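Side-chain contacts in putative esterase MT1895 (Mycobacterium tuberculosis, PDB 3S4K), which probably hydrolyses acyl-CoA thioesters, perhaps 1,4-dihydroxy-2-naphthoyl-CoA, as a hotdog-fold thioesterase: residues A106-R111 with Q116-T121; D35-Q40 with E64-M69. All coordinates share one frame; numbering follows the deposited sequence. Where two conformers were deposited one is given.

Contact 1. Residues A106-R111 with Q116-T121. With SO4 (sulfate ion), chain G.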
loop_
_atom_site.group_PDB
_atom_site.type_symbol
_atom_site.label_atom_id
_atom_site.label_comp_id
_atom_site.label_asym_id
_atom_site.label_seq_id
_atom_site.Cartn_x
_atom_site.Cartn_y
_atom_site.Cartn_z
ATOM N N ALA A 106 3.751 0.335 15.299
ATOM C CA ALA A 106 2.948 1.557 15.204
ATOM C C ALA A 106 3.082 2.357 16.494
ATOM O O ALA A 106 2.973 1.782 17.583
ATOM C CB ALA A 106 1.491 1.258 14.949
ATOM N N GLU A 107 3.325 3.660 16.340
ATOM C CA GLU A 107 3.362 4.660 17.425
ATOM C C GLU A 107 2.379 5.760 17.083
ATOM O O GLU A 107 2.229 6.110 15.918
ATOM C CB GLU A 107 4.705 5.377 17.491
ATOM C CG GLU A 107 5.934 4.610 17.685
ATOM C CD GLU A 107 7.109 5.499 17.322
ATOM O OE1 GLU A 107 7.278 6.569 17.973
ATOM O OE2 GLU A 107 7.786 5.190 16.333
ATOM N N PRO A 108 1.724 6.351 18.089
ATOM C CA PRO A 108 0.737 7.366 17.832
ATOM C C PRO A 108 1.311 8.765 17.600
ATOM O O PRO A 108 2.219 9.205 18.318
ATOM C CB PRO A 108 -0.114 7.332 19.092
ATOM C CG PRO A 108 0.849 6.975 20.167
ATOM C CD PRO A 108 1.816 6.023 19.521
ATOM N N LEU A 109 0.795 9.435 16.571
ATOM C CA LEU A 109 1.093 10.839 16.323
ATOM C C LEU A 109 -0.027 11.777 16.752
ATOM O O LEU A 109 0.258 12.878 17.223
ATOM C CB LEU A 109 1.419 11.069 14.838
ATOM C CG LEU A 109 2.569 10.207 14.299
ATOM C CD1 LEU A 109 2.825 10.522 12.805
ATOM C CD2 LEU A 109 3.851 10.405 15.099
ATOM N N HIS A 110 -1.278 11.371 16.544
ATOM C CA HIS A 110 -2.449 12.150 16.959
ATOM C C HIS A 110 -3.589 11.193 17.218
ATOM O O HIS A 110 -3.839 10.293 16.419
ATOM C CB HIS A 110 -2.896 13.160 15.893
ATOM C CG HIS A 110 -4.213 13.805 16.217
ATOM N ND1 HIS A 110 -4.329 14.795 17.171
ATOM C CD2 HIS A 110 -5.472 13.559 15.770
ATOM C CE1 HIS A 110 -5.598 15.153 17.274
ATOM N NE2 HIS A 110 -6.316 14.412 16.442
ATOM N N ARG A 111 -4.285 11.375 18.336
ATOM C CA ARG A 111 -5.464 10.572 18.618
ATOM C C ARG A 111 -6.533 11.484 19.210
ATOM O O ARG A 111 -6.414 11.928 20.342
ATOM C CB ARG A 111 -5.121 9.448 19.589
ATOM C CG ARG A 111 -4.125 8.429 19.047
ATOM C CD ARG A 111 -3.682 7.422 20.115
ATOM N NE ARG A 111 -2.811 8.066 21.097
ATOM C CZ ARG A 111 -2.225 7.440 22.112
ATOM N NH1 ARG A 111 -2.424 6.141 22.321
ATOM N NH2 ARG A 111 -1.436 8.116 22.940
ATOM N N GLN A 116 -7.406 9.926 13.812
ATOM C CA GLN A 116 -6.150 9.465 14.349
ATOM C C GLN A 116 -5.088 9.473 13.269
ATOM O O GLN A 116 -5.376 9.276 12.081
ATOM C CB GLN A 116 -6.242 8.066 14.985
ATOM C CG GLN A 116 -7.449 7.829 15.859
ATOM C CD GLN A 116 -7.425 6.483 16.532
ATOM O OE1 GLN A 116 -6.359 6.032 17.000
ATOM N NE2 GLN A 116 -8.592 5.817 16.590
ATOM N N LEU A 117 -3.853 9.654 13.710
ATOM C CA LEU A 117 -2.707 9.596 12.848
ATOM C C LEU A 117 -1.668 8.694 13.537
ATOM O O LEU A 117 -1.263 8.965 14.685
ATOM C CB LEU A 117 -2.201 11.023 12.556
ATOM C CG LEU A 117 -1.060 11.136 11.545
ATOM C CD1 LEU A 117 -1.531 10.786 10.154
ATOM C CD2 LEU A 117 -0.396 12.513 11.569
ATOM N N TRP A 118 -1.237 7.629 12.854
ATOM C CA TRP A 118 -0.285 6.649 13.381
ATOM C C TRP A 118 0.946 6.532 12.475
ATOM O O TRP A 118 0.818 6.592 11.254
ATOM C CB TRP A 118 -0.915 5.254 13.500
ATOM C CG TRP A 118 -1.928 5.180 14.619
ATOM C CD1 TRP A 118 -3.220 5.561 14.574
ATOM C CD2 TRP A 118 -1.699 4.700 15.947
ATOM N NE1 TRP A 118 -3.835 5.341 15.784
ATOM C CE2 TRP A 118 -2.914 4.833 16.658
ATOM C CE3 TRP A 118 -0.583 4.185 16.610
ATOM C CZ2 TRP A 118 -3.048 4.437 17.995
ATOM C CZ3 TRP A 118 -0.711 3.832 17.939
ATOM C CH2 TRP A 118 -1.938 3.948 18.615
ATOM N N LEU A 119 2.128 6.387 13.086
ATOM C CA LEU A 119 3.391 6.121 12.386
ATOM C C LEU A 119 3.737 4.636 12.527
ATOM O O LEU A 119 3.710 4.083 13.635
ATOM C CB LEU A 119 4.525 6.934 13.012
ATOM C CG LEU A 119 5.935 6.533 12.603
ATOM C CD1 LEU A 119 6.130 6.845 11.134
ATOM C CD2 LEU A 119 6.965 7.299 13.446
ATOM N N VAL A 120 4.082 4.002 11.412
ATOM C CA VAL A 120 4.515 2.613 11.416
ATOM C C VAL A 120 5.872 2.534 10.741
ATOM O O VAL A 120 6.049 3.044 9.624
ATOM C CB VAL A 120 3.525 1.712 10.669
ATOM C CG1 VAL A 120 3.970 0.239 10.748
ATOM C CG2 VAL A 120 2.096 1.920 11.202
ATOM N N THR A 121 6.820 1.892 11.424
ATOM C CA THR A 121 8.195 1.736 10.935
ATOM C C THR A 121 8.452 0.244 10.759
ATOM O O THR A 121 8.259 -0.546 11.696
ATOM C CB THR A 121 9.240 2.356 11.900
ATOM O OG1 THR A 121 8.864 3.707 12.199
ATOM C CG2 THR A 121 10.686 2.311 11.307
HETATM S S SO4 G . -1.673 11.574 20.904
HETATM O O1 SO4 G . -1.529 10.433 20.028
HETATM O O2 SO4 G . -1.947 11.061 22.258
HETATM O O3 SO4 G . -0.384 12.273 20.922
HETATM O O4 SO4 G . -2.730 12.555 20.495
HETATM O O HOH W 1 7.169 3.480 14.443
#

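Contact 2. Residues D35-Q40 with E64-M69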
loop_
_atom_site.group_PDB
_atom_site.type_symbol
_atom_site.label_atom_id
_atom_site.label_comp_id
_atom_site.label_asym_id
_atom_site.label_seq_id
_atom_site.Cartn_x
_atom_site.Cartn_y
_atom_site.Cartn_z
ATOM N N ASP A 35 -1.831 1.972 22.959
ATOM C CA ASP A 35 -0.690 2.823 22.620
ATOM C C ASP A 35 0.083 2.359 21.411
ATOM O O ASP A 35 1.045 3.023 21.013
ATOM C CB ASP A 35 0.246 2.975 23.804
ATOM C CG ASP A 35 -0.375 3.797 24.920
ATOM O OD1 ASP A 35 -1.268 4.638 24.650
ATOM O OD2 ASP A 35 0.018 3.583 26.065
ATOM N N GLY A 36 -0.343 1.241 20.822
ATOM C CA GLY A 36 0.275 0.745 19.614
ATOM C C GLY A 36 0.069 -0.724 19.315
ATOM O O GLY A 36 -0.651 -1.422 20.009
ATOM N N ALA A 37 0.710 -1.147 18.229
ATOM C CA ALA A 37 0.707 -2.514 17.771
ATOM C C ALA A 37 1.997 -2.862 17.053
ATOM O O ALA A 37 2.731 -1.978 16.550
ATOM C CB ALA A 37 -0.496 -2.788 16.858
ATOM N N ARG A 38 2.283 -4.150 17.041
ATOM C CA ARG A 38 3.454 -4.696 16.367
ATOM C C ARG A 38 3.075 -5.991 15.647
ATOM O O ARG A 38 2.331 -6.820 16.177
ATOM C CB ARG A 38 4.617 -4.931 17.343
ATOM C CG ARG A 38 5.071 -3.645 18.107
ATOM C CD ARG A 38 6.239 -3.900 19.031
ATOM N NE ARG A 38 6.281 -2.814 20.015
ATOM C CZ ARG A 38 7.293 -1.973 20.238
ATOM N NH1 ARG A 38 8.471 -2.088 19.619
ATOM N NH2 ARG A 38 7.120 -1.006 21.144
ATOM N N ALA A 39 3.595 -6.154 14.432
ATOM C CA ALA A 39 3.357 -7.372 13.668
ATOM C C ALA A 39 4.498 -7.622 12.724
ATOM O O ALA A 39 5.348 -6.756 12.503
ATOM C CB ALA A 39 2.024 -7.283 12.886
ATOM N N GLN A 40 4.520 -8.827 12.171
ATOM C CA GLN A 40 5.673 -9.280 11.425
ATOM C C GLN A 40 5.271 -10.249 10.337
ATOM O O GLN A 40 4.277 -10.965 10.477
ATOM C CB GLN A 40 6.643 -9.943 12.370
ATOM C CG GLN A 40 6.103 -11.205 13.032
ATOM C CD GLN A 40 6.921 -11.591 14.255
ATOM O OE1 GLN A 40 7.311 -10.735 15.038
ATOM N NE2 GLN A 40 7.175 -12.870 14.414
ATOM N N GLU A 64 -0.683 -0.270 6.783
ATOM C CA GLU A 64 -2.128 -0.033 6.913
ATOM C C GLU A 64 -2.759 -0.893 8.013
ATOM O O GLU A 64 -3.520 -0.389 8.861
ATOM C CB GLU A 64 -2.802 -0.284 5.556
ATOM C CG GLU A 64 -4.305 0.016 5.522
ATOM C CD GLU A 64 -4.637 1.491 5.498
ATOM O OE1 GLU A 64 -3.715 2.326 5.355
ATOM O OE2 GLU A 64 -5.851 1.814 5.620
ATOM N N SER A 65 -2.419 -2.183 8.018
ATOM C CA SER A 65 -2.948 -3.133 8.992
ATOM C C SER A 65 -2.547 -2.793 10.421
ATOM O O SER A 65 -3.372 -2.763 11.331
ATOM C CB SER A 65 -2.466 -4.554 8.679
ATOM O OG SER A 65 -3.213 -5.122 7.622
ATOM N N ILE A 66 -1.267 -2.565 10.630
ATOM C CA ILE A 66 -0.765 -2.364 12.006
ATOM C C ILE A 66 -1.358 -1.081 12.586
ATOM O O ILE A 66 -1.840 -1.053 13.721
ATOM C CB ILE A 66 0.792 -2.389 12.058
ATOM C CG1 ILE A 66 1.313 -3.732 11.539
ATOM C CG2 ILE A 66 1.287 -2.198 13.533
ATOM C CD1 ILE A 66 2.850 -3.835 11.360
ATOM N N ALA A 67 -1.352 -0.011 11.795
ATOM C CA ALA A 67 -1.961 1.262 12.181
ATOM C C ALA A 67 -3.462 1.153 12.465
ATOM O O ALA A 67 -3.960 1.691 13.467
ATOM C CB ALA A 67 -1.711 2.311 11.088
ATOM N N SER A 68 -4.204 0.501 11.569
ATOM C CA SER A 68 -5.647 0.400 11.753
ATOM C C SER A 68 -5.998 -0.393 12.999
ATOM O O SER A 68 -6.941 -0.034 13.695
ATOM C CB SER A 68 -6.346 -0.210 10.531
ATOM O OG SER A 68 -5.952 0.446 9.346
ATOM N N MET A 69 -5.234 -1.453 13.318
ATOM C CA MET A 69 -5.555 -2.258 14.496
ATOM C C MET A 69 -5.230 -1.478 15.783
ATOM O O MET A 69 -6.018 -1.495 16.740
ATOM C CB MET A 69 -4.838 -3.615 14.464
ATOM C CG MET A 69 -5.296 -4.514 13.316
ATOM S SD MET A 69 -7.054 -4.961 13.371
ATOM C CE MET A 69 -7.095 -5.558 15.013
#

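Contact 1. Residues A106-R111 with Q116-T121
E107 and L119 form an antiparallel hydrogen-bonded pair, E107 N to L119 O and L119 N to E107 O both spanning 2.8 Å, but beyond P108 the register slips by one residue. L109 and H110 both face L117, a classic beta bulge, and L117 O accepts N-H groups from both: L109 N at 2.8 Å, tilted from the carbonyl plane, H110 N in that plane on a lone pair. P108 lies over one face of W118, its CB 3.9 Å from the six-membered-ring centroid in a CH-pi contact. The indole is tied in its own plane, NE1 giving its hydrogen to Q116 OE1 at 2.9 Å, while N139 and A71 O take up Q116 NE2. These strands belong to the antiparallel sheet of the hotdog fold, and A106, W118 and Q116 turn toward its helix 56-75. Just past the bulge R111, bent at chi3 (-71°), lays one face of its guanidinium against P108 CG and grips a sulfate, probably from the crystallisation liquor, through NE to O1 (2.9 Å) and NH2 to O2 (3.1 Å), its backbone N bonding O4. On the side of L117 and L119, L109 CD1 sits 4.0 Å from L117 CD2 and L119 CB.

Contact 2. Residues D35-Q40 with E64-M69
I66 meets A37 and A39 where the long helix of the hotdog fold lies against its curved antiparallel sheet, and this small contact illustrates how one branched side chain can serve two positions of a strand. Strand 36-40 and helix segment 64-69 run roughly antiparallel, at 148°, with their axes 7.3 Å apart at closest approach. A37 and A39, two residues apart and therefore on the same side of the strand, both direct their methyl groups at the helix, while R38 between them faces away and pairs with E31.

I66 points back at the strand and divides its branches between the alanines. Its CG2 stands anti to the backbone N (CG1 at chi1 -59°), which brings that methyl to 3.8 Å from A37 CB and to 3.4 Å from A37 O. The other branch continues extended through chi2 (172°) along the strand, and CD1 ends 3.9 Å from A39 CB, with CG1 equally near that methyl. The helix backbone also comes close: I66 O lies 3.8 Å from A37 CB. The contact is buried and wholly apolar in its side chains; A106 of the next strand also touches I66, and F29 and L32 of strand 28-33 pack on A39 and A37.

The helix turns its polar groups elsewhere. In one of its two conformers, S65 OG hydrogen-bonds to D22 and to H55 of the second subunit, and E64 OE1 receives a hydrogen bond from N89. One turn on from E64, S68 folds back, and E64 O accepts both S68 N at 2.9 Å and S68 OG at 2.6 Å, the two donors reaching it from opposite faces of its carbonyl plane.

Both contacts draw on the same sheet, strands 36-43 and 100-108 being neighbours in it, and contact 2 adds the helix; their centres lie 9 Å apart. A106 of contact 1 joins them through its backbone, A106 N lying 2.8 Å from A37 O in a probable hydrogen bond. At the other end R111 NH1 forms a salt bridge with D35 OD1 at 3.0 Å, so a single guanidinium holds both the sulfate and the residue just ahead of strand 36-43. Between these ties D35 O packs at 3.4 Å from P108 CD and 3.6 Å from W118 CZ3. Contact 2 also approaches the subunit interface through its helix, whereas contact 1 touches no second subunit.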